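Hypothetical protein YCHN (Escherichia coli, PDB 1JX7) is of unknown function but forms a homohexamer, a dimer of trimers, and belongs to the DsrE/DsrF-like family. Local coordinates at residues R85-T89 against L90-D94; E66-A70 against Q71-V75; E57-I61 against Q62-E66; V75-K79 against T80-G84. All blocks are in the same frame, centred on the assembly; numbering follows the deposited sequence.

Contact 1 (R85-T89 against L90-D94); sequences RGIST and LPLID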
loop_
_atom_site.group_PDB
_atom_site.type_symbol
_atom_site.label_atom_id
_atom_site.label_comp_id
_atom_site.label_asym_id
_atom_site.label_seq_id
_atom_site.Cartn_x
_atom_site.Cartn_y
_atom_site.Cartn_z
ATOM N N ARG A 85 -8.949 -3.457 -17.415
ATOM C CA ARG A 85 -10.032 -3.061 -16.527
ATOM C C ARG A 85 -11.347 -2.769 -17.277
ATOM O O ARG A 85 -12.331 -2.338 -16.677
ATOM C CB ARG A 85 -9.587 -1.860 -15.685
ATOM C CG ARG A 85 -8.074 -1.783 -15.529
ATOM C CD ARG A 85 -7.566 -1.524 -14.120
ATOM N NE ARG A 85 -6.109 -1.692 -14.083
ATOM C CZ ARG A 85 -5.377 -1.793 -12.969
ATOM N NH1 ARG A 85 -5.956 -1.749 -11.775
ATOM N NH2 ARG A 85 -4.065 -1.958 -13.051
ATOM N N GLY A 86 -11.343 -3.015 -18.588
ATOM C CA GLY A 86 -12.529 -2.804 -19.399
ATOM C C GLY A 86 -12.972 -1.367 -19.443
ATOM O O GLY A 86 -14.167 -1.052 -19.511
ATOM N N ILE A 87 -11.991 -0.472 -19.421
ATOM C CA ILE A 87 -12.253 0.954 -19.437
ATOM C C ILE A 87 -11.943 1.534 -20.808
ATOM O O ILE A 87 -12.357 2.652 -21.116
ATOM C CB ILE A 87 -11.418 1.611 -18.338
ATOM C CG1 ILE A 87 -12.069 1.291 -16.995
ATOM C CG2 ILE A 87 -11.269 3.094 -18.572
ATOM C CD1 ILE A 87 -11.309 1.797 -15.809
ATOM N N SER A 88 -11.241 0.769 -21.637
ATOM C CA SER A 88 -10.881 1.211 -22.977
ATOM C C SER A 88 -12.058 1.723 -23.813
ATOM O O SER A 88 -11.945 2.758 -24.466
ATOM C CB SER A 88 -10.189 0.082 -23.738
ATOM O OG SER A 88 -8.882 -0.144 -23.242
ATOM N N THR A 89 -13.175 0.997 -23.793
ATOM C CA THR A 89 -14.358 1.380 -24.575
ATOM C C THR A 89 -15.380 2.251 -23.843
ATOM O O THR A 89 -16.404 2.610 -24.413
ATOM C CB THR A 89 -15.119 0.145 -25.115
ATOM O OG1 THR A 89 -15.202 -0.849 -24.091
ATOM C CG2 THR A 89 -14.428 -0.424 -26.352
ATOM N N LEU A 90 -15.116 2.588 -22.590
ATOM C CA LEU A 90 -16.042 3.405 -21.840
ATOM C C LEU A 90 -15.843 4.877 -22.164
ATOM O O LEU A 90 -14.843 5.261 -22.774
ATOM C CB LEU A 90 -15.865 3.179 -20.335
ATOM C CG LEU A 90 -16.186 1.759 -19.872
ATOM C CD1 LEU A 90 -16.294 1.742 -18.360
ATOM C CD2 LEU A 90 -17.494 1.291 -20.485
ATOM N N PRO A 91 -16.827 5.727 -21.787
ATOM C CA PRO A 91 -16.745 7.168 -22.040
ATOM C C PRO A 91 -15.745 7.796 -21.075
ATOM O O PRO A 91 -15.912 7.714 -19.856
ATOM C CB PRO A 91 -18.176 7.641 -21.775
ATOM C CG PRO A 91 -19.013 6.404 -22.036
ATOM C CD PRO A 91 -18.187 5.345 -21.370
ATOM N N LEU A 92 -14.699 8.408 -21.610
ATOM C CA LEU A 92 -13.702 9.043 -20.770
ATOM C C LEU A 92 -13.987 10.521 -20.676
ATOM O O LEU A 92 -14.659 11.081 -21.526
ATOM C CB LEU A 92 -12.285 8.862 -21.346
ATOM C CG LEU A 92 -11.576 7.502 -21.386
ATOM C CD1 LEU A 92 -11.712 6.814 -20.036
ATOM C CD2 LEU A 92 -12.169 6.648 -22.474
ATOM N N ILE A 93 -13.474 11.139 -19.619
ATOM C CA ILE A 93 -13.620 12.580 -19.402
ATOM C C ILE A 93 -12.988 13.197 -20.645
ATOM O O ILE A 93 -12.080 12.614 -21.234
ATOM C CB ILE A 93 -12.844 13.013 -18.143
ATOM C CG1 ILE A 93 -13.325 12.194 -16.939
ATOM C CG2 ILE A 93 -13.029 14.495 -17.900
ATOM C CD1 ILE A 93 -12.582 12.491 -15.648
ATOM N N ASP A 94 -13.471 14.366 -21.040
ATOM C CA ASP A 94 -12.969 15.030 -22.239
ATOM C C ASP A 94 -11.520 14.791 -22.654
ATOM O O ASP A 94 -11.195 13.746 -23.216
ATOM C CB ASP A 94 -13.229 16.533 -22.152
ATOM C CG ASP A 94 -14.697 16.871 -22.333
ATOM O OD1 ASP A 94 -15.329 16.295 -23.245
ATOM O OD2 ASP A 94 -15.220 17.720 -21.573
#
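A single backbone hydrogen bond joins Ile87 to Leu90: the N-H of Leu90 reaches the carbonyl O of Ile87 at 3.1 Å and closes a type I beta turn. Just before it, Gly86 ends helix 79-84 in a Schellman motif, and its positive phi of 63° is a conformation that glycine adopts with little strain. The helix end and the turn follow each other in the loop that leads to strand 96-99, the return connection of a beta-alpha-beta unit.

The apolar contacts centre on Ile87. Its CG1 lies 4.5 Å from CD1 of Leu90, whose CG is also in van der Waals contact with the O of Gly86 at 3.5 Å. With CG1 of Ile87 anti to the carbonyl carbon (chi1 -75°), the CG2 methyl is left anti to the backbone N and meets CD1 of Leu92 at 4.0 Å, the two side chains crossing at about a right angle. Branched aliphatic residues suit this place, since Ile87 also packs on Thr47 and Leu90 on Leu50.

Polar links lead outward, the hydroxyl of Ser88 being hydrogen-bonded to both Asp83 OD1 and Thr82 OG1. Across the interface with the second subunit, Leu90 packs on its own counterpart.

Contact 2 (E66-A70 against Q71-V75); sequences EILTA and QNVPV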
loop_
_atom_site.group_PDB
_atom_site.type_symbol
_atom_site.label_atom_id
_atom_site.label_comp_id
_atom_site.label_asym_id
_atom_site.label_seq_id
_atom_site.Cartn_x
_atom_site.Cartn_y
_atom_site.Cartn_z
ATOM N N GLU A 66 -10.573 17.848 -15.466
ATOM C CA GLU A 66 -11.180 18.759 -16.414
ATOM C C GLU A 66 -10.458 20.098 -16.321
ATOM O O GLU A 66 -10.257 20.785 -17.336
ATOM C CB GLU A 66 -12.672 18.899 -16.120
ATOM C CG GLU A 66 -13.351 17.539 -16.080
ATOM C CD GLU A 66 -14.860 17.616 -16.082
ATOM O OE1 GLU A 66 -15.424 18.402 -15.281
ATOM O OE2 GLU A 66 -15.483 16.882 -16.872
ATOM N N ILE A 67 -10.044 20.462 -15.114
ATOM C CA ILE A 67 -9.297 21.694 -14.891
ATOM C C ILE A 67 -7.994 21.618 -15.689
ATOM O O ILE A 67 -7.559 22.599 -16.287
ATOM C CB ILE A 67 -8.949 21.880 -13.387
ATOM C CG1 ILE A 67 -10.217 22.067 -12.568
ATOM C CG2 ILE A 67 -8.034 23.080 -13.209
ATOM C CD1 ILE A 67 -9.978 22.183 -11.089
ATOM N N LEU A 68 -7.366 20.439 -15.700
ATOM C CA LEU A 68 -6.127 20.243 -16.426
ATOM C C LEU A 68 -6.333 20.074 -17.928
ATOM O O LEU A 68 -5.550 20.592 -18.723
ATOM C CB LEU A 68 -5.371 19.036 -15.875
ATOM C CG LEU A 68 -4.528 19.182 -14.601
ATOM C CD1 LEU A 68 -4.091 17.807 -14.114
ATOM C CD2 LEU A 68 -3.318 20.064 -14.870
ATOM N N THR A 69 -7.379 19.363 -18.346
ATOM C CA THR A 69 -7.577 19.185 -19.775
ATOM C C THR A 69 -8.109 20.448 -20.451
ATOM O O THR A 69 -7.877 20.652 -21.645
ATOM C CB THR A 69 -8.515 17.979 -20.112
ATOM O OG1 THR A 69 -9.869 18.278 -19.750
ATOM C CG2 THR A 69 -8.046 16.725 -19.390
ATOM N N ALA A 70 -8.799 21.307 -19.703
ATOM C CA ALA A 70 -9.332 22.547 -20.292
ATOM C C ALA A 70 -8.179 23.454 -20.743
ATOM O O ALA A 70 -8.320 24.258 -21.671
ATOM C CB ALA A 70 -10.208 23.272 -19.283
ATOM N N GLN A 71 -7.040 23.295 -20.066
ATOM C CA GLN A 71 -5.809 24.030 -20.326
ATOM C C GLN A 71 -4.982 23.327 -21.398
ATOM O O GLN A 71 -3.868 23.752 -21.706
ATOM C CB GLN A 71 -4.944 24.069 -19.066
ATOM C CG GLN A 71 -5.322 25.047 -18.006
ATOM C CD GLN A 71 -4.394 24.937 -16.827
ATOM O OE1 GLN A 71 -4.562 24.090 -15.960
ATOM N NE2 GLN A 71 -3.380 25.791 -16.799
ATOM N N ASN A 72 -5.495 22.229 -21.932
ATOM C CA ASN A 72 -4.787 21.478 -22.956
ATOM C C ASN A 72 -3.584 20.714 -22.425
ATOM O O ASN A 72 -2.641 20.427 -23.176
ATOM C CB ASN A 72 -4.351 22.402 -24.092
ATOM C CG ASN A 72 -5.489 23.226 -24.629
ATOM O OD1 ASN A 72 -6.524 22.680 -25.030
ATOM N ND2 ASN A 72 -5.327 24.545 -24.633
ATOM N N VAL A 73 -3.603 20.401 -21.134
ATOM C CA VAL A 73 -2.535 19.618 -20.529
ATOM C C VAL A 73 -2.909 18.198 -20.934
ATOM O O VAL A 73 -3.982 17.705 -20.567
ATOM C CB VAL A 73 -2.530 19.736 -18.996
ATOM C CG1 VAL A 73 -1.575 18.725 -18.394
ATOM C CG2 VAL A 73 -2.122 21.132 -18.596
ATOM N N PRO A 74 -2.048 17.519 -21.706
ATOM C CA PRO A 74 -2.343 16.151 -22.141
ATOM C C PRO A 74 -2.434 15.157 -20.984
ATOM O O PRO A 74 -1.591 15.148 -20.084
ATOM C CB PRO A 74 -1.196 15.821 -23.092
ATOM C CG PRO A 74 -0.662 17.172 -23.510
ATOM C CD PRO A 74 -0.749 17.969 -22.243
ATOM N N VAL A 75 -3.464 14.327 -21.027
ATOM C CA VAL A 75 -3.687 13.311 -20.007
ATOM C C VAL A 75 -3.859 11.975 -20.714
ATOM O O VAL A 75 -4.872 11.736 -21.368
ATOM C CB VAL A 75 -4.971 13.638 -19.193
ATOM C CG1 VAL A 75 -5.375 12.448 -18.331
ATOM C CG2 VAL A 75 -4.731 14.875 -18.332
#
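The backbone leaves helix 61-70 through a Schellman motif, in which Val73 N bonds to Leu68 O at 3.1 Å, Asn72 N bonds to Thr69 O at 2.9 Å, and Asn72 takes positive phi (72°). The Leu68 carbonyl also receives a weak bond from Gln71 N. Asparagine suits the turn because it tolerates positive phi better than most residues other than glycine, and its side chain is exposed here.

Val73 folds back against the last helical turn. Its CG1 is anti to the backbone N (chi1 170°), which puts CG2 anti to the carbonyl carbon, where it meets CD2 of Leu68 at 4.1 Å, the apolar contact that accompanies the bond closing the motif. Next along the helix, Thr69 offers its CG2 methyl to CG2 of Val75 at 3.9 Å. Threonine serves both surroundings, for its OG1 forms a weak hydrogen bond with Leu65 O.

Leu68 and Val73 share Leu37 of strand 36-41 as a neighbour, and Leu68 also touches Leu22 and Ala25 of helix 17-31. Val75 then enters the parallel sheet, packing on Leu39 and pairing through its backbone with Glu97.

Contact 3 (E57-I61 against Q62-E66); sequences EGYNI and QQMLE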
loop_
_atom_site.group_PDB
_atom_site.type_symbol
_atom_site.label_atom_id
_atom_site.label_comp_id
_atom_site.label_asym_id
_atom_site.label_seq_id
_atom_site.Cartn_x
_atom_site.Cartn_y
_atom_site.Cartn_z
ATOM N N GLU A 57 -18.793 13.098 -0.902
ATOM C CA GLU A 57 -17.796 13.463 0.084
ATOM C C GLU A 57 -16.879 14.616 -0.324
ATOM O O GLU A 57 -17.341 15.652 -0.781
ATOM C CB GLU A 57 -16.970 12.229 0.437
ATOM C CG GLU A 57 -16.148 12.358 1.697
ATOM C CD GLU A 57 -15.108 11.268 1.787
ATOM O OE1 GLU A 57 -15.499 10.082 1.824
ATOM O OE2 GLU A 57 -13.908 11.605 1.812
ATOM N N GLY A 58 -15.575 14.401 -0.170
ATOM C CA GLY A 58 -14.572 15.415 -0.439
ATOM C C GLY A 58 -14.182 15.839 -1.841
ATOM O O GLY A 58 -14.959 16.472 -2.549
ATOM N N TYR A 59 -12.960 15.525 -2.246
ATOM C CA TYR A 59 -12.521 15.939 -3.564
ATOM C C TYR A 59 -13.142 15.168 -4.720
ATOM O O TYR A 59 -13.701 14.075 -4.541
ATOM C CB TYR A 59 -10.981 15.932 -3.660
ATOM C CG TYR A 59 -10.300 14.596 -3.462
ATOM C CD1 TYR A 59 -10.384 13.594 -4.427
ATOM C CD2 TYR A 59 -9.550 14.343 -2.311
ATOM C CE1 TYR A 59 -9.731 12.372 -4.248
ATOM C CE2 TYR A 59 -8.898 13.136 -2.122
ATOM C CZ TYR A 59 -8.993 12.155 -3.090
ATOM O OH TYR A 59 -8.345 10.962 -2.888
ATOM N N ASN A 60 -13.063 15.756 -5.905
ATOM C CA ASN A 60 -13.613 15.154 -7.100
ATOM C C ASN A 60 -12.556 15.091 -8.200
ATOM O O ASN A 60 -12.295 16.071 -8.898
ATOM C CB ASN A 60 -14.815 15.949 -7.581
ATOM C CG ASN A 60 -15.556 15.256 -8.690
ATOM O OD1 ASN A 60 -16.449 14.451 -8.446
ATOM N ND2 ASN A 60 -15.169 15.547 -9.924
ATOM N N ILE A 61 -11.955 13.917 -8.337
ATOM C CA ILE A 61 -10.918 13.676 -9.309
ATOM C C ILE A 61 -11.334 14.030 -10.726
ATOM O O ILE A 61 -10.512 14.494 -11.538
ATOM C CB ILE A 61 -10.479 12.235 -9.185
ATOM C CG1 ILE A 61 -9.636 12.111 -7.912
ATOM C CG2 ILE A 61 -9.726 11.781 -10.410
ATOM C CD1 ILE A 61 -9.606 10.733 -7.327
ATOM N N GLN A 62 -12.612 13.848 -11.032
ATOM C CA GLN A 62 -13.081 14.168 -12.370
ATOM C C GLN A 62 -12.849 15.640 -12.653
ATOM O O GLN A 62 -12.301 15.995 -13.692
ATOM C CB GLN A 62 -14.561 13.856 -12.483
ATOM C CG GLN A 62 -14.923 13.268 -13.810
ATOM C CD GLN A 62 -16.288 13.679 -14.270
ATOM O OE1 GLN A 62 -16.474 14.786 -14.763
ATOM N NE2 GLN A 62 -17.263 12.794 -14.103
ATOM N N GLN A 63 -13.260 16.499 -11.719
ATOM C CA GLN A 63 -13.110 17.947 -11.855
ATOM C C GLN A 63 -11.658 18.384 -11.990
ATOM O O GLN A 63 -11.356 19.280 -12.779
ATOM C CB GLN A 63 -13.730 18.675 -10.660
ATOM C CG GLN A 63 -13.405 20.177 -10.627
ATOM C CD GLN A 63 -13.762 20.844 -9.300
ATOM O OE1 GLN A 63 -14.926 21.146 -9.029
ATOM N NE2 GLN A 63 -12.756 21.070 -8.465
HETATM N N MSE A 64 -10.772 17.765 -11.218
HETATM C CA MSE A 64 -9.357 18.102 -11.265
HETATM C C MSE A 64 -8.744 17.772 -12.621
HETATM O O MSE A 64 -7.786 18.408 -13.058
HETATM C CB MSE A 64 -8.603 17.389 -10.128
HETATM C CG MSE A 64 -8.947 17.938 -8.745
HETATM SE SE MSE A 64 -8.247 16.999 -7.401
HETATM C CE MSE A 64 -9.115 15.614 -7.621
ATOM N N LEU A 65 -9.309 16.780 -13.302
ATOM C CA LEU A 65 -8.815 16.404 -14.618
ATOM C C LEU A 65 -9.366 17.343 -15.686
ATOM O O LEU A 65 -8.712 17.609 -16.685
ATOM C CB LEU A 65 -9.209 14.951 -14.937
ATOM C CG LEU A 65 -8.246 13.930 -14.318
ATOM C CD1 LEU A 65 -8.787 12.517 -14.520
ATOM C CD2 LEU A 65 -6.863 14.079 -14.957
ATOM N N GLU A 66 -10.573 17.848 -15.466
ATOM C CA GLU A 66 -11.180 18.759 -16.414
ATOM C C GLU A 66 -10.458 20.098 -16.321
ATOM O O GLU A 66 -10.257 20.785 -17.336
ATOM C CB GLU A 66 -12.672 18.899 -16.120
ATOM C CG GLU A 66 -13.351 17.539 -16.080
ATOM C CD GLU A 66 -14.860 17.616 -16.082
ATOM O OE1 GLU A 66 -15.424 18.402 -15.281
ATOM O OE2 GLU A 66 -15.483 16.882 -16.872
#
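Ile61 and the selenomethionine at position 64 meet near the first turn of helix 61-70, their side chains crossing obliquely. The chain of Met64 is extended as far as SE and then bends at chi3 (-67°), which carries the terminal CE back toward the helix start. The exact placing of CE is doubtful, since the model sets it impossibly close to CA of Ile61; as built, it lies about 3.6 Å from CG1 of Ile61 and about 4.0 Å from CD1 of Tyr59, approaching the tyrosine ring at a slant. The long unbranched chain, here a selenoether in place of methionine's thioether, can follow the bend between an aliphatic branch and an aromatic ring.

Asn60 and Gln62 run side by side in the same direction, with their amide planes turned 68° apart. Asn60 holds the N-cap position, where asparagine is common. The backbone supplies the first helical bonds: Met64 N reaches Asn60 O at 3.3 Å, and Leu65 N reaches Ile61 O at 3.1 Å. On the buried face, CG2 of Ile61 lies 4.3 Å from CD1 of Leu65.

The N-H of Ile61 is bonded to the hydroxyl of Tyr13, and the ring of Tyr59 stacks with Phe19. Tyr59 also packs on Glu57 of the fourth subunit. Ile61, Met64 and Leu65 all turn to helix 17-31, where Ile61 and Leu65 touch Leu22 and Met64 touches Phe19 and Ile26.

Contact 4 (V75-K79 against T80-G84); sequences VKLCK and TCTDG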
loop_
_atom_site.group_PDB
_atom_site.type_symbol
_atom_site.label_atom_id
_atom_site.label_comp_id
_atom_site.label_asym_id
_atom_site.label_seq_id
_atom_site.Cartn_x
_atom_site.Cartn_y
_atom_site.Cartn_z
ATOM N N VAL A 75 -3.464 14.327 -21.027
ATOM C CA VAL A 75 -3.687 13.311 -20.007
ATOM C C VAL A 75 -3.859 11.975 -20.714
ATOM O O VAL A 75 -4.872 11.736 -21.368
ATOM C CB VAL A 75 -4.971 13.638 -19.193
ATOM C CG1 VAL A 75 -5.375 12.448 -18.331
ATOM C CG2 VAL A 75 -4.731 14.875 -18.332
ATOM N N LYS A 76 -2.862 11.107 -20.583
ATOM C CA LYS A 76 -2.922 9.803 -21.237
ATOM C C LYS A 76 -3.123 8.623 -20.296
ATOM O O LYS A 76 -2.489 8.542 -19.230
ATOM C CB LYS A 76 -1.644 9.591 -22.066
ATOM C CG LYS A 76 -1.566 10.445 -23.329
ATOM C CD LYS A 76 -2.650 10.028 -24.312
ATOM C CE LYS A 76 -2.518 10.738 -25.646
ATOM N NZ LYS A 76 -3.499 10.210 -26.656
ATOM N N LEU A 77 -4.008 7.719 -20.676
ATOM C CA LEU A 77 -4.280 6.519 -19.892
ATOM C C LEU A 77 -3.578 5.361 -20.613
ATOM O O LEU A 77 -3.702 5.223 -21.829
ATOM C CB LEU A 77 -5.781 6.238 -19.818
ATOM C CG LEU A 77 -6.742 7.345 -19.391
ATOM C CD1 LEU A 77 -8.143 6.770 -19.307
ATOM C CD2 LEU A 77 -6.349 7.920 -18.054
ATOM N N CYS A 78 -2.846 4.533 -19.865
ATOM C CA CYS A 78 -2.122 3.412 -20.456
ATOM C C CYS A 78 -3.035 2.368 -21.077
ATOM O O CYS A 78 -3.928 1.823 -20.422
ATOM C CB CYS A 78 -1.227 2.752 -19.411
ATOM S SG CYS A 78 -0.010 1.631 -20.127
ATOM N N LYS A 79 -2.784 2.082 -22.354
ATOM C CA LYS A 79 -3.552 1.120 -23.136
ATOM C C LYS A 79 -3.714 -0.265 -22.480
ATOM O O LYS A 79 -4.829 -0.745 -22.284
ATOM C CB LYS A 79 -2.887 0.973 -24.498
ATOM C CG LYS A 79 -3.589 0.045 -25.448
ATOM C CD LYS A 79 -4.924 0.603 -25.861
ATOM C CE LYS A 79 -5.351 -0.048 -27.152
ATOM N NZ LYS A 79 -4.204 0.042 -28.098
ATOM N N THR A 80 -2.596 -0.907 -22.149
ATOM C CA THR A 80 -2.680 -2.230 -21.548
ATOM C C THR A 80 -3.462 -2.206 -20.246
ATOM O O THR A 80 -4.201 -3.142 -19.951
ATOM C CB THR A 80 -1.277 -2.827 -21.283
ATOM O OG1 THR A 80 -0.434 -1.848 -20.674
ATOM C CG2 THR A 80 -0.662 -3.297 -22.588
ATOM N N CYS A 81 -3.309 -1.145 -19.475
ATOM C CA CYS A 81 -4.009 -1.023 -18.205
ATOM C C CYS A 81 -5.518 -0.889 -18.389
ATOM O O CYS A 81 -6.286 -1.630 -17.777
ATOM C CB CYS A 81 -3.472 0.181 -17.415
ATOM S SG CYS A 81 -1.749 0.023 -16.877
ATOM N N THR A 82 -5.938 0.053 -19.232
ATOM C CA THR A 82 -7.356 0.278 -19.473
ATOM C C THR A 82 -8.046 -0.950 -20.051
ATOM O O THR A 82 -9.196 -1.239 -19.708
ATOM C CB THR A 82 -7.587 1.450 -20.441
ATOM O OG1 THR A 82 -7.081 1.120 -21.734
ATOM C CG2 THR A 82 -6.889 2.687 -19.950
ATOM N N ASP A 83 -7.356 -1.681 -20.939
ATOM C CA ASP A 83 -7.939 -2.876 -21.535
ATOM C C ASP A 83 -8.243 -3.917 -20.456
ATOM O O ASP A 83 -9.300 -4.545 -20.455
ATOM C CB ASP A 83 -7.000 -3.505 -22.565
ATOM C CG ASP A 83 -6.716 -2.584 -23.733
ATOM O OD1 ASP A 83 -7.666 -2.055 -24.339
ATOM O OD2 ASP A 83 -5.520 -2.398 -24.058
ATOM N N GLY A 84 -7.294 -4.091 -19.536
ATOM C CA GLY A 84 -7.469 -5.062 -18.478
ATOM C C GLY A 84 -8.630 -4.736 -17.559
ATOM O O GLY A 84 -9.242 -5.648 -16.994
#
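Cys78 sets its SG anti to the backbone N (chi1 -166°), while Cys81 sets its own beside the N (chi1 -66°), and these torsions bring the two sulfurs, Cys78 SG and Cys81 SG, to 4.0 Å as free thiols. The spacing fits a CxxC pattern at a helix start, similar in sequence to the thioredoxin type, although no redox role is established here. It lies at the strand-to-helix junction of a beta-alpha-beta unit, where the axes of strand 75-78 and the 80-84 segment of the helix make an angle of 61°.

Cys78 holds the N-cap position, and its carbonyl O accepts the N-H of Thr82 at 2.9 Å. The next bond, from Asp83 N to Lys79 O, measures 3.0 Å. Thr82 suits its buried place by having two unlike branches, a methyl and a hydroxyl; the hydroxyl, like OD1 of Asp83, is held by Ser88. Lys79 bends across the aspartate, yet its NZ remains 4.9 Å from Asp83 OD2, which leaves the opposite charges apart though perhaps mutually stabilising.

Arg23 of the third subunit also reaches the junction, packing on Cys78 and hydrogen-bonding to the hydroxyl of Thr80. Within the unit, CG2 of Thr82 rests 3.7 Å from CB of Leu77.

Overall arrangement
The four contacts follow one another along the chain in the order 3, 2, 4, 1. Contacts 3 and 2 mark the start and finish of helix 61-70 and share Glu66, their centres about 13 Å apart; contact 4 takes over at Val75. Contacts 4 and 1 are the nearest pair, with centres about 9 Å apart, and are tied by probable hydrogen bonds between Ser88 OG and Asp83 OD1 (2.5 Å) and between Ser88 OG and Thr82 OG1 (2.7 Å). The loop of contact 1 returns to helix 61-70: Ile93 CG2 lies 3.6 Å from Glu66 CG. No active site is established, but Ser88 lies near, without touching, Cys78 and Cys81.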